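Local atomic coordinates of ATP phosphoribosyltransferase regulatory subunit (Lactococcus lactis, PDB entry 1Z7M), a protein that is required for the first step of histidine biosynthesis, and may allow feedback regulation of ATP phosphoribosyltransferase activity by histidine. Residues Q81-Q86 with R128-H133; S121-I126 with Y141-E146; V58-F63 with L103-L108. All coordinates share one frame; numbering follows the deposited sequence.

Interaction 1: residues Q81-Q86 with R128-H133; sequences QEKMFQ and RKEKRH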
ATOM      1  N   GLN B  81       5.241  -5.778  14.393  1.00 82.43           N
ATOM      2  CA  GLN B  81       4.854  -5.172  13.120  1.00 80.88           C
ATOM      3  C   GLN B  81       5.505  -3.878  12.725  1.00 79.59           C
ATOM      4  O   GLN B  81       5.424  -3.476  11.569  1.00 79.33           O
ATOM      5  CB  GLN B  81       3.345  -4.972  13.044  1.00 81.70           C
ATOM      6  CG  GLN B  81       2.664  -5.977  12.158  1.00 82.97           C
ATOM      7  CD  GLN B  81       1.219  -5.630  11.871  1.00 83.58           C
ATOM      8  OE1 GLN B  81       0.924  -4.580  11.288  1.00 83.91           O
ATOM      9  NE2 GLN B  81       0.303  -6.511  12.284  1.00 83.56           N
ATOM     10  N   GLU B  82       6.151  -3.223  13.673  1.00 78.54           N
ATOM     11  CA  GLU B  82       6.790  -1.950  13.395  1.00 77.91           C
ATOM     12  C   GLU B  82       8.040  -2.018  12.530  1.00 76.89           C
ATOM     13  O   GLU B  82       8.294  -1.105  11.754  1.00 76.90           O
ATOM     14  CB  GLU B  82       7.142  -1.262  14.703  1.00 78.90           C
ATOM     15  CG  GLU B  82       5.996  -1.146  15.661  1.00 80.80           C
ATOM     16  CD  GLU B  82       6.463  -0.696  17.029  1.00 82.05           C
ATOM     17  OE1 GLU B  82       5.618  -0.595  17.954  1.00 82.48           O
ATOM     18  OE2 GLU B  82       7.686  -0.451  17.176  1.00 82.51           O
ATOM     19  N   LYS B  83       8.826  -3.082  12.656  1.00 75.73           N
ATOM     20  CA  LYS B  83      10.056  -3.195  11.877  1.00 74.26           C
ATOM     21  C   LYS B  83       9.861  -3.854  10.520  1.00 73.05           C
ATOM     22  O   LYS B  83      10.834  -4.106   9.817  1.00 73.26           O
ATOM     23  CB  LYS B  83      11.107  -3.983  12.657  1.00 74.98           C
ATOM     24  CG  LYS B  83      11.489  -3.389  13.994  1.00 75.71           C
ATOM     25  CD  LYS B  83      12.392  -4.350  14.760  1.00 76.29           C
ATOM     26  CE  LYS B  83      12.924  -3.716  16.043  1.00 77.30           C
ATOM     27  NZ  LYS B  83      13.840  -2.553  15.776  1.00 76.68           N
ATOM     28  N   MET B  84       8.611  -4.118  10.152  1.00 71.67           N
ATOM     29  CA  MET B  84       8.297  -4.763   8.882  1.00 70.14           C
ATOM     30  C   MET B  84       7.818  -3.855   7.754  1.00 68.74           C
ATOM     31  O   MET B  84       7.047  -2.917   7.968  1.00 68.25           O
ATOM     32  CB  MET B  84       7.233  -5.830   9.093  1.00 70.19           C
ATOM     33  CG  MET B  84       7.649  -6.960   9.969  1.00 70.49           C
ATOM     34  SD  MET B  84       6.207  -7.930  10.350  1.00 69.75           S
ATOM     35  CE  MET B  84       6.691  -8.587  11.917  1.00 70.49           C
ATOM     36  N   PHE B  85       8.273  -4.160   6.542  1.00 67.39           N
ATOM     37  CA  PHE B  85       7.857  -3.414   5.363  1.00 65.95           C
ATOM     38  C   PHE B  85       6.617  -4.105   4.851  1.00 65.75           C
ATOM     39  O   PHE B  85       6.667  -5.267   4.453  1.00 65.63           O
ATOM     40  CB  PHE B  85       8.914  -3.445   4.272  1.00 64.54           C
ATOM     41  CG  PHE B  85      10.155  -2.698   4.613  1.00 63.43           C
ATOM     42  CD1 PHE B  85      11.173  -3.309   5.328  1.00 63.23           C
ATOM     43  CD2 PHE B  85      10.319  -1.383   4.201  1.00 62.35           C
ATOM     44  CE1 PHE B  85      12.342  -2.620   5.624  1.00 63.11           C
ATOM     45  CE2 PHE B  85      11.484  -0.689   4.495  1.00 62.16           C
ATOM     46  CZ  PHE B  85      12.498  -1.309   5.206  1.00 62.30           C
ATOM     47  N   GLN B  86       5.505  -3.386   4.844  1.00 65.97           N
ATOM     48  CA  GLN B  86       4.246  -3.998   4.433  1.00 66.05           C
ATOM     49  C   GLN B  86       3.577  -3.225   3.354  1.00 66.38           C
ATOM     50  O   GLN B  86       3.797  -2.034   3.147  1.00 65.77           O
ATOM     51  CB  GLN B  86       3.298  -4.140   5.605  1.00 65.15           C
ATOM     52  CG  GLN B  86       4.008  -4.257   6.936  1.00 64.30           C
ATOM     53  CD  GLN B  86       3.030  -4.373   8.083  1.00 63.90           C
ATOM     54  N   ARG B 128      14.422  -5.569   7.803  1.00 60.92           N
ATOM     55  CA  ARG B 128      13.852  -5.023   9.038  1.00 62.96           C
ATOM     56  C   ARG B 128      14.106  -3.523   8.991  1.00 63.50           C
ATOM     57  O   ARG B 128      15.049  -3.085   8.342  1.00 63.83           O
ATOM     58  CB  ARG B 128      14.554  -5.621  10.266  1.00 64.45           C
ATOM     59  CG  ARG B 128      14.569  -7.152  10.327  1.00 67.70           C
ATOM     60  CD  ARG B 128      15.693  -7.698  11.243  1.00 70.73           C
ATOM     61  NE  ARG B 128      15.208  -8.277  12.502  1.00 73.03           N
ATOM     62  CZ  ARG B 128      14.460  -9.381  12.615  1.00 73.71           C
ATOM     63  NH1 ARG B 128      14.081 -10.071  11.544  1.00 73.57           N
ATOM     64  NH2 ARG B 128      14.083  -9.797  13.817  1.00 73.50           N
ATOM     65  N   LYS B 129      13.275  -2.736   9.664  1.00 64.45           N
ATOM     66  CA  LYS B 129      13.459  -1.281   9.682  1.00 65.03           C
ATOM     67  C   LYS B 129      14.301  -0.839  10.859  1.00 66.07           C
ATOM     68  O   LYS B 129      14.176  -1.378  11.959  1.00 66.21           O
ATOM     69  CB  LYS B 129      12.121  -0.565   9.779  1.00 64.51           C
ATOM     70  CG  LYS B 129      11.324  -0.576   8.529  1.00 63.72           C
ATOM     71  CD  LYS B 129      10.039   0.121   8.778  1.00 63.52           C
ATOM     72  CE  LYS B 129       9.245   0.225   7.514  1.00 64.28           C
ATOM     73  NZ  LYS B 129       7.907   0.822   7.791  1.00 65.32           N
ATOM     74  N   GLU B 130      15.149   0.155  10.634  1.00 67.11           N
ATOM     75  CA  GLU B 130      15.995   0.674  11.701  1.00 68.90           C
ATOM     76  C   GLU B 130      15.927   2.200  11.676  1.00 69.64           C
ATOM     77  O   GLU B 130      15.492   2.768  10.690  1.00 69.61           O
ATOM     78  CB  GLU B 130      17.434   0.176  11.515  1.00 69.36           C
ATOM     79  CG  GLU B 130      17.599  -1.320  11.769  1.00 70.85           C
ATOM     80  CD  GLU B 130      17.308  -1.731  13.219  1.00 71.96           C
ATOM     81  OE1 GLU B 130      16.893  -2.896  13.435  1.00 72.28           O
ATOM     82  OE2 GLU B 130      17.500  -0.904  14.144  1.00 72.55           O
ATOM     83  N   LYS B 131      16.329   2.873  12.748  1.00 70.70           N
ATOM     84  CA  LYS B 131      16.266   4.331  12.754  1.00 72.36           C
ATOM     85  C   LYS B 131      17.331   4.967  11.874  1.00 73.63           C
ATOM     86  O   LYS B 131      18.428   4.435  11.731  1.00 74.05           O
ATOM     87  CB  LYS B 131      16.368   4.852  14.183  1.00 72.63           C
ATOM     88  CG  LYS B 131      15.190   4.419  15.019  1.00 73.33           C
ATOM     89  CD  LYS B 131      15.092   5.152  16.341  1.00 74.15           C
ATOM     90  CE  LYS B 131      13.722   4.889  16.971  1.00 75.68           C
ATOM     91  NZ  LYS B 131      13.522   5.545  18.305  1.00 75.79           N
ATOM     92  N   ARG B 132      17.007   6.114  11.286  1.00 74.54           N
ATOM     93  CA  ARG B 132      17.934   6.795  10.391  1.00 75.81           C
ATOM     94  C   ARG B 132      19.150   7.369  11.112  1.00 75.49           C
ATOM     95  O   ARG B 132      19.159   7.462  12.333  1.00 75.57           O
ATOM     96  CB  ARG B 132      17.192   7.899   9.622  1.00 77.51           C
ATOM     97  CG  ARG B 132      15.892   7.421   8.980  1.00 80.49           C
ATOM     98  CD  ARG B 132      15.258   8.444   8.024  1.00 84.34           C
ATOM     99  NE  ARG B 132      15.915   8.511   6.709  1.00 86.58           N
ATOM    100  CZ  ARG B 132      15.274   8.508   5.535  1.00 87.31           C
ATOM    101  NH1 ARG B 132      13.945   8.441   5.499  1.00 86.32           N
ATOM    102  NH2 ARG B 132      15.960   8.556   4.395  1.00 86.34           N
ATOM    103  N   HIS B 133      20.172   7.735  10.334  1.00 75.37           N
ATOM    104  CA  HIS B 133      21.441   8.320  10.820  1.00 74.73           C
ATOM    105  C   HIS B 133      22.280   7.492  11.810  1.00 74.03           C
ATOM    106  O   HIS B 133      22.844   8.028  12.771  1.00 74.15           O
ATOM    107  CB  HIS B 133      21.207   9.715  11.414  1.00 74.72           C
ATOM    108  CG  HIS B 133      20.425  10.631  10.522  1.00 74.95           C
ATOM    109  ND1 HIS B 133      20.648  10.724   9.165  1.00 74.91           N
ATOM    110  CD2 HIS B 133      19.430  11.507  10.800  1.00 75.14           C
ATOM    111  CE1 HIS B 133      19.825  11.616   8.646  1.00 75.08           C
ATOM    112  NE2 HIS B 133      19.076  12.106   9.617  1.00 75.57           N
TER

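Interaction 2: residues S121-I126 with Y141-E146; sequences SYFGKI and YQIGIE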
ATOM      1  N   SER B 121      19.145 -25.140   3.820  1.00 53.54           N
ATOM      2  CA  SER B 121      20.097 -24.056   3.938  1.00 52.41           C
ATOM      3  C   SER B 121      19.539 -22.857   3.175  1.00 51.79           C
ATOM      4  O   SER B 121      18.686 -23.012   2.302  1.00 52.02           O
ATOM      5  CB  SER B 121      21.474 -24.459   3.396  1.00 52.28           C
ATOM      6  OG  SER B 121      21.413 -24.883   2.053  1.00 52.25           O
ATOM      7  N   TYR B 122      19.997 -21.660   3.526  1.00 50.95           N
ATOM      8  CA  TYR B 122      19.544 -20.448   2.862  1.00 50.06           C
ATOM      9  C   TYR B 122      20.632 -19.380   2.808  1.00 49.72           C
ATOM     10  O   TYR B 122      21.394 -19.197   3.761  1.00 48.73           O
ATOM     11  CB  TYR B 122      18.310 -19.902   3.573  1.00 49.97           C
ATOM     12  CG  TYR B 122      18.502 -19.628   5.051  1.00 50.16           C
ATOM     13  CD1 TYR B 122      19.066 -18.435   5.501  1.00 49.78           C
ATOM     14  CD2 TYR B 122      18.092 -20.558   6.004  1.00 50.50           C
ATOM     15  CE1 TYR B 122      19.211 -18.174   6.865  1.00 49.38           C
ATOM     16  CE2 TYR B 122      18.236 -20.306   7.361  1.00 50.17           C
ATOM     17  CZ  TYR B 122      18.792 -19.115   7.786  1.00 49.85           C
ATOM     18  OH  TYR B 122      18.921 -18.879   9.135  1.00 50.21           O
ATOM     19  N   PHE B 123      20.689 -18.691   1.669  1.00 49.57           N
ATOM     20  CA  PHE B 123      21.649 -17.622   1.431  1.00 49.47           C
ATOM     21  C   PHE B 123      20.880 -16.451   0.859  1.00 49.89           C
ATOM     22  O   PHE B 123      20.553 -16.431  -0.325  1.00 49.92           O
ATOM     23  CB  PHE B 123      22.713 -18.053   0.418  1.00 49.20           C
ATOM     24  CG  PHE B 123      23.449 -19.304   0.798  1.00 49.02           C
ATOM     25  CD1 PHE B 123      22.801 -20.544   0.790  1.00 48.71           C
ATOM     26  CD2 PHE B 123      24.787 -19.246   1.167  1.00 48.74           C
ATOM     27  CE1 PHE B 123      23.475 -21.697   1.144  1.00 47.73           C
ATOM     28  CE2 PHE B 123      25.469 -20.397   1.519  1.00 48.43           C
ATOM     29  CZ  PHE B 123      24.811 -21.626   1.508  1.00 48.40           C
ATOM     30  N   GLY B 124      20.586 -15.470   1.697  1.00 50.51           N
ATOM     31  CA  GLY B 124      19.834 -14.331   1.217  1.00 51.58           C
ATOM     32  C   GLY B 124      19.649 -13.306   2.301  1.00 52.31           C
ATOM     33  O   GLY B 124      20.282 -13.391   3.356  1.00 52.59           O
ATOM     34  N   LYS B 125      18.772 -12.341   2.065  1.00 52.46           N
ATOM     35  CA  LYS B 125      18.568 -11.315   3.063  1.00 52.69           C
ATOM     36  C   LYS B 125      17.142 -11.090   3.520  1.00 52.86           C
ATOM     37  O   LYS B 125      16.193 -11.361   2.793  1.00 52.18           O
ATOM     38  CB  LYS B 125      19.167 -10.005   2.572  1.00 52.73           C
ATOM     39  CG  LYS B 125      18.667  -9.587   1.234  1.00 52.94           C
ATOM     40  CD  LYS B 125      19.187  -8.210   0.840  1.00 52.47           C
ATOM     41  CE  LYS B 125      20.675  -8.208   0.563  1.00 51.32           C
ATOM     42  NZ  LYS B 125      21.081  -6.905  -0.040  1.00 51.11           N
ATOM     43  N   ILE B 126      17.030 -10.623   4.766  1.00 53.31           N
ATOM     44  CA  ILE B 126      15.760 -10.299   5.407  1.00 54.05           C
ATOM     45  C   ILE B 126      15.745  -8.784   5.491  1.00 54.74           C
ATOM     46  O   ILE B 126      16.798  -8.160   5.428  1.00 54.71           O
ATOM     47  CB  ILE B 126      15.660 -10.866   6.841  1.00 53.41           C
ATOM     48  CG1 ILE B 126      16.834 -10.386   7.682  1.00 52.77           C
ATOM     49  CG2 ILE B 126      15.609 -12.363   6.803  1.00 53.18           C
ATOM     50  CD1 ILE B 126      16.639 -10.666   9.146  1.00 52.35           C
ATOM     51  N   TYR B 141      21.895  -9.589   5.275  1.00 53.26           N
ATOM     52  CA  TYR B 141      22.241 -10.821   4.580  1.00 52.70           C
ATOM     53  C   TYR B 141      22.578 -11.891   5.605  1.00 52.48           C
ATOM     54  O   TYR B 141      23.440 -11.702   6.458  1.00 52.43           O
ATOM     55  CB  TYR B 141      23.459 -10.597   3.698  1.00 52.17           C
ATOM     56  CG  TYR B 141      23.555 -11.576   2.557  1.00 52.22           C
ATOM     57  CD1 TYR B 141      23.060 -11.251   1.301  1.00 51.91           C
ATOM     58  CD2 TYR B 141      24.151 -12.831   2.725  1.00 52.77           C
ATOM     59  CE1 TYR B 141      23.161 -12.142   0.238  1.00 52.06           C
ATOM     60  CE2 TYR B 141      24.249 -13.735   1.660  1.00 52.36           C
ATOM     61  CZ  TYR B 141      23.753 -13.380   0.425  1.00 51.61           C
ATOM     62  OH  TYR B 141      23.829 -14.250  -0.629  1.00 50.51           O
ATOM     63  N   GLN B 142      21.905 -13.021   5.524  1.00 52.13           N
ATOM     64  CA  GLN B 142      22.191 -14.067   6.460  1.00 52.20           C
ATOM     65  C   GLN B 142      22.441 -15.346   5.696  1.00 52.76           C
ATOM     66  O   GLN B 142      22.081 -15.451   4.516  1.00 52.96           O
ATOM     67  CB  GLN B 142      21.010 -14.275   7.384  1.00 51.51           C
ATOM     68  CG  GLN B 142      20.401 -13.009   7.871  1.00 51.96           C
ATOM     69  CD  GLN B 142      19.227 -13.258   8.792  1.00 52.46           C
ATOM     70  OE1 GLN B 142      18.363 -14.078   8.507  1.00 52.18           O
ATOM     71  NE2 GLN B 142      19.194 -12.548   9.909  1.00 53.23           N
ATOM     72  N   ILE B 143      23.093 -16.296   6.374  1.00 53.02           N
ATOM     73  CA  ILE B 143      23.364 -17.637   5.845  1.00 53.13           C
ATOM     74  C   ILE B 143      23.069 -18.575   7.016  1.00 53.93           C
ATOM     75  O   ILE B 143      23.586 -18.387   8.108  1.00 54.02           O
ATOM     76  CB  ILE B 143      24.831 -17.849   5.399  1.00 51.90           C
ATOM     77  CG1 ILE B 143      25.225 -16.835   4.336  1.00 51.16           C
ATOM     78  CG2 ILE B 143      24.965 -19.209   4.784  1.00 51.27           C
ATOM     79  CD1 ILE B 143      26.626 -17.013   3.808  1.00 50.15           C
ATOM     80  N   GLY B 144      22.227 -19.574   6.806  1.00 55.06           N
ATOM     81  CA  GLY B 144      21.918 -20.457   7.905  1.00 56.48           C
ATOM     82  C   GLY B 144      21.387 -21.788   7.450  1.00 57.52           C
ATOM     83  O   GLY B 144      21.181 -22.003   6.260  1.00 57.12           O
ATOM     84  N   ILE B 145      21.171 -22.686   8.407  1.00 59.09           N
ATOM     85  CA  ILE B 145      20.657 -24.031   8.128  1.00 60.72           C
ATOM     86  C   ILE B 145      19.604 -24.420   9.164  1.00 61.41           C
ATOM     87  O   ILE B 145      19.574 -23.877  10.265  1.00 61.49           O
ATOM     88  CB  ILE B 145      21.783 -25.088   8.173  1.00 60.32           C
ATOM     89  CG1 ILE B 145      22.501 -24.999   9.519  1.00 60.36           C
ATOM     90  CG2 ILE B 145      22.746 -24.885   7.017  1.00 59.37           C
ATOM     91  CD1 ILE B 145      23.482 -26.111   9.737  1.00 61.12           C
ATOM     92  N   GLU B 146      18.741 -25.354   8.792  1.00 63.05           N
ATOM     93  CA  GLU B 146      17.683 -25.833   9.676  1.00 65.24           C
ATOM     94  C   GLU B 146      17.673 -27.353   9.643  1.00 66.32           C
ATOM     95  O   GLU B 146      17.781 -27.958   8.579  1.00 67.20           O
ATOM     96  CB  GLU B 146      16.316 -25.333   9.212  1.00 64.93           C
ATOM     97  CG  GLU B 146      16.191 -23.836   9.100  1.00 66.10           C
ATOM     98  CD  GLU B 146      16.261 -23.136  10.447  1.00 67.27           C
ATOM     99  OE1 GLU B 146      15.572 -23.606  11.377  1.00 68.63           O
ATOM    100  OE2 GLU B 146      16.986 -22.114  10.578  1.00 67.44           O
TER

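Interaction 3: residues V58-F63 with L103-L108; sequences VMPPSF and LPLVRL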
ATOM      1  N   VAL B  58      17.298 -23.775  -0.061  1.00 60.14           N
ATOM      2  CA  VAL B  58      15.950 -23.388  -0.455  1.00 59.12           C
ATOM      3  C   VAL B  58      15.886 -21.867  -0.548  1.00 58.13           C
ATOM      4  O   VAL B  58      16.597 -21.161   0.165  1.00 58.69           O
ATOM      5  CB  VAL B  58      14.901 -23.868   0.556  1.00 58.66           C
ATOM      6  CG1 VAL B  58      15.526 -24.019   1.913  1.00 58.27           C
ATOM      7  CG2 VAL B  58      13.755 -22.864   0.626  1.00 57.96           C
ATOM      8  N   MET B  59      15.054 -21.357  -1.446  1.00 57.80           N
ATOM      9  CA  MET B  59      14.928 -19.920  -1.584  1.00 57.71           C
ATOM     10  C   MET B  59      13.493 -19.580  -1.230  1.00 55.71           C
ATOM     11  O   MET B  59      12.575 -19.821  -2.021  1.00 58.43           O
ATOM     12  CB  MET B  59      15.270 -19.511  -3.013  1.00 56.63           C
ATOM     13  CG  MET B  59      16.743 -19.681  -3.301  1.00 55.49           C
ATOM     14  SD  MET B  59      17.177 -19.456  -5.007  1.00 53.13           S
ATOM     15  CE  MET B  59      16.832 -17.755  -5.231  1.00 54.80           C
ATOM     16  N   PRO B  60      13.274 -19.045  -0.016  1.00 56.71           N
ATOM     17  CA  PRO B  60      11.927 -18.694   0.419  1.00 55.55           C
ATOM     18  C   PRO B  60      11.429 -17.545  -0.422  1.00 52.98           C
ATOM     19  O   PRO B  60      12.225 -16.776  -0.963  1.00 54.27           O
ATOM     20  CB  PRO B  60      12.124 -18.281   1.872  1.00 54.80           C
ATOM     21  CG  PRO B  60      13.441 -18.864   2.250  1.00 54.60           C
ATOM     22  CD  PRO B  60      14.249 -18.677   1.015  1.00 55.17           C
ATOM     23  N   PRO B  61      10.101 -17.406  -0.534  1.00 55.04           N
ATOM     24  CA  PRO B  61       9.471 -16.341  -1.315  1.00 54.74           C
ATOM     25  C   PRO B  61       9.832 -14.976  -0.737  1.00 54.87           C
ATOM     26  O   PRO B  61      10.147 -14.861   0.451  1.00 54.82           O
ATOM     27  CB  PRO B  61       7.996 -16.664  -1.183  1.00 53.53           C
ATOM     28  CG  PRO B  61       7.931 -17.263   0.175  1.00 53.21           C
ATOM     29  CD  PRO B  61       9.092 -18.184   0.197  1.00 53.18           C
ATOM     30  N   SER B  62       9.788 -13.946  -1.574  1.00 56.42           N
ATOM     31  CA  SER B  62      10.132 -12.598  -1.132  1.00 57.54           C
ATOM     32  C   SER B  62       9.057 -11.961  -0.270  1.00 57.12           C
ATOM     33  O   SER B  62       9.357 -11.136   0.583  1.00 56.85           O
ATOM     34  CB  SER B  62      10.415 -11.708  -2.341  1.00 58.53           C
ATOM     35  OG  SER B  62      11.604 -12.113  -3.010  1.00 61.08           O
ATOM     36  N   PHE B  63       7.802 -12.332  -0.498  1.00 57.87           N
ATOM     37  CA  PHE B  63       6.712 -11.783   0.296  1.00 58.24           C
ATOM     38  C   PHE B  63       5.925 -12.865   1.005  1.00 58.86           C
ATOM     39  O   PHE B  63       5.731 -13.971   0.493  1.00 58.72           O
ATOM     40  CB  PHE B  63       5.744 -10.982  -0.561  1.00 57.83           C
ATOM     41  CG  PHE B  63       6.389  -9.886  -1.339  1.00 58.52           C
ATOM     42  CD1 PHE B  63       6.865 -10.121  -2.620  1.00 59.09           C
ATOM     43  CD2 PHE B  63       6.521  -8.610  -0.797  1.00 58.12           C
ATOM     44  CE1 PHE B  63       7.460  -9.109  -3.347  1.00 59.28           C
ATOM     45  CE2 PHE B  63       7.115  -7.594  -1.516  1.00 57.43           C
ATOM     46  CZ  PHE B  63       7.586  -7.841  -2.792  1.00 58.87           C
ATOM     47  N   LEU B 103      10.939 -19.377   9.650  1.00 59.98           N
ATOM     48  CA  LEU B 103       9.520 -19.624   9.453  1.00 60.45           C
ATOM     49  C   LEU B 103       9.151 -20.265   8.129  1.00 60.77           C
ATOM     50  O   LEU B 103       8.447 -21.272   8.096  1.00 60.39           O
ATOM     51  CB  LEU B 103       8.736 -18.327   9.619  1.00 60.64           C
ATOM     52  CG  LEU B 103       8.238 -18.105  11.038  1.00 61.49           C
ATOM     53  CD1 LEU B 103       7.491 -16.779  11.156  1.00 62.07           C
ATOM     54  CD2 LEU B 103       7.335 -19.268  11.391  1.00 61.13           C
ATOM     55  N   PRO B 104       9.596 -19.682   7.011  1.00 61.24           N
ATOM     56  CA  PRO B 104       9.260 -20.269   5.711  1.00 61.53           C
ATOM     57  C   PRO B 104       9.881 -21.649   5.472  1.00 61.68           C
ATOM     58  O   PRO B 104       9.329 -22.459   4.735  1.00 62.29           O
ATOM     59  CB  PRO B 104       9.735 -19.208   4.718  1.00 61.25           C
ATOM     60  CG  PRO B 104      10.873 -18.575   5.428  1.00 61.46           C
ATOM     61  CD  PRO B 104      10.372 -18.442   6.845  1.00 61.02           C
ATOM     62  N   LEU B 105      11.018 -21.921   6.097  1.00 61.16           N
ATOM     63  CA  LEU B 105      11.650 -23.213   5.938  1.00 61.37           C
ATOM     64  C   LEU B 105      10.911 -24.231   6.806  1.00 62.25           C
ATOM     65  O   LEU B 105      10.839 -25.421   6.478  1.00 62.76           O
ATOM     66  CB  LEU B 105      13.122 -23.158   6.346  1.00 60.89           C
ATOM     67  CG  LEU B 105      14.057 -22.182   5.632  1.00 60.22           C
ATOM     68  CD1 LEU B 105      15.484 -22.646   5.782  1.00 59.35           C
ATOM     69  CD2 LEU B 105      13.718 -22.107   4.171  1.00 60.38           C
ATOM     70  N   VAL B 106      10.367 -23.771   7.925  1.00 62.73           N
ATOM     71  CA  VAL B 106       9.642 -24.665   8.801  1.00 62.98           C
ATOM     72  C   VAL B 106       8.327 -25.029   8.141  1.00 64.25           C
ATOM     73  O   VAL B 106       7.834 -26.139   8.306  1.00 64.27           O
ATOM     74  CB  VAL B 106       9.378 -24.028  10.162  1.00 62.63           C
ATOM     75  CG1 VAL B 106       8.389 -24.859  10.935  1.00 62.43           C
ATOM     76  CG2 VAL B 106      10.664 -23.935  10.932  1.00 61.77           C
ATOM     77  N   ARG B 107       7.755 -24.095   7.388  1.00 64.64           N
ATOM     78  CA  ARG B 107       6.500 -24.357   6.689  1.00 65.50           C
ATOM     79  C   ARG B 107       6.749 -25.389   5.587  1.00 66.63           C
ATOM     80  O   ARG B 107       5.973 -26.329   5.410  1.00 66.72           O
ATOM     81  CB  ARG B 107       5.955 -23.067   6.074  1.00 65.37           C
ATOM     82  CG  ARG B 107       4.664 -23.241   5.283  1.00 65.09           C
ATOM     83  CD  ARG B 107       4.216 -21.918   4.685  1.00 65.59           C
ATOM     84  NE  ARG B 107       5.246 -21.346   3.822  1.00 66.92           N
ATOM     85  CZ  ARG B 107       5.372 -20.048   3.568  1.00 67.42           C
ATOM     86  NH1 ARG B 107       4.528 -19.185   4.115  1.00 67.58           N
ATOM     87  NH2 ARG B 107       6.342 -19.613   2.773  1.00 67.28           N
ATOM     88  N   LEU B 108       7.840 -25.205   4.849  1.00 67.45           N
ATOM     89  CA  LEU B 108       8.196 -26.120   3.773  1.00 68.45           C
ATOM     90  C   LEU B 108       8.234 -27.550   4.318  1.00 70.03           C
ATOM     91  O   LEU B 108       7.762 -28.496   3.679  1.00 69.94           O
ATOM     92  CB  LEU B 108       9.568 -25.748   3.194  1.00 67.21           C
ATOM     93  CG  LEU B 108      10.149 -26.715   2.161  1.00 66.57           C
ATOM     94  CD1 LEU B 108       9.190 -26.837   1.010  1.00 66.16           C
ATOM     95  CD2 LEU B 108      11.494 -26.241   1.673  1.00 66.35           C
TER

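Interaction 1: residues Q81-Q86 with R128-H133
K83 and K129 bring two irregular loops within 4.5 Å, CA to CA, and K129 N donates a hydrogen bond to K83 O at 2.8 Å. R128 CA adds a weaker CA-H...O contact to the same oxygen.

Among the side chains, K129 does most of the work. Its CG, anti to the carbonyl carbon (chi1 -74°), lies over one face of the F85 ring in a CH-pi contact, 3.9 Å from the centroid and displaced toward the rim. The chain then runs on extended, with CE near CD2 of the ring; NZ has at most a weak cation-pi attraction. R128 O meets the ring edge. Lysine suits this place because its methylenes cover the aromatic face while NZ, farther above the ring, lies near M84 O. F85 also stacks on F63 of a second subunit, at a subunit interface. The K83 chain bends at chi4 (-65°), which brings NZ to 3.9 Å from E130 OE1, a long salt bridge; E130 OE2 has a further weak pairing with R136.

The chemistry implies that one backbone bond and methylene-on-ring packing hold the loops together, while the long charged pair probably adds less.

Interaction 2: residues S121-I126 with Y141-E146
Y122 and G144, and G124 and Q142, are the hydrogen-bonded pairs of this antiparallel ladder. Each exchanges two backbone bonds, the shortest from Q142 N to G124 O at 2.7 Å. F123 and I143 form the non-hydrogen-bonded pair between them, and I143 CA also makes a CA-H...O contact with Y122 O.

Aromatic rings lie on both faces. The Y122 ring folds back over the neighbouring strand because CG sits between the backbone N and the carbonyl carbon (chi1 56°). G144 CA then lies 3.8 Å from the ring centroid, and a CB on G144 would run into Y122 OH, so glycine suits the place. F101 stacks on Y122 too, and an alanine in place of Y122 would probably leave the G144 backbone without its cover and F101 without its stacking partner. On the face carrying F123, I143 CG2 sits over that ring, 3.5 Å from CE2. The Y141 ring has G124 CA over its face, 4.2 Å from the centroid.

I126 CD1 lies against the Q142 amide, the two side chains crossing at about a right angle.

The polar ends find partners beyond the two strands. Y141 OH bonds to E43 and R40, K125 NZ bridges to E139, and E146 OE1 bonds to Y307, while E146 OE2 lies in plane at the edge of the Y122 ring and makes a weak hydrogen bond to T102.

The hairpin is consistent with motif 2 of the class II aminoacyl-tRNA synthetase fold, whose central antiparallel sheet it helps to build.

Interaction 3: residues V58-F63 with L103-L108
L105 CD2 packs between V58 and P60 where the loop following the first strand of the class II synthetase core, probably the motif 1 segment, meets helix 102-111. V58 CG1 and CG2 reach this methyl at 3.5 and 3.6 Å, and P60 CG touches it at 3.8 Å. The leucine CG lies anti to its own carbonyl carbon (chi1 -58°), and the single methyl CD2 meets both V58 methyls. Beside it, P60 CB rests on P104 CG at 3.8 Å; proline suits both places, stiffening the loop on one side and fitting the first turn of a helix on the other. L108 CD2 meets V58 CG2 tip to tip at the far end of the row.

Outside this apolar core, V58 is held by backbone bonding to S121, and Y120 of strand 118-127 also packs on V58, L105 and L108. Across the subunit interface, L33 of a second subunit covers V58 and A29 of that subunit covers P61. R107 closes the contact with its NH1 in a salt bridge to E64. Its NH2 reaches P61 CG tip to tip at 3.8 Å, the proline carbon lying near the guanidinium plane at its edge.

In the fold
Interaction 1 interleaves with the other two along the chain. Segment 58-63 comes first, then 81-86, 103-108, 121-126, 128-133 and 141-146, so interaction 3 closes before interaction 2 opens. Interactions 2 and 3 lie 10 Å apart between centres and touch: S121 O probably accepts a hydrogen bond from V58 N at 2.8 Å, and L105 CD1 packs on Y122 CD2. Interaction 1 lies about 20 Å from interaction 2 and about 21 Å from interaction 3, centre to centre, in the loops leading from strand 118-127 and into strand 86-88. Interaction 2 thus forms part of the large mixed sheet, interaction 3 sets helix 102-111 against it, and all three adjoin a second subunit.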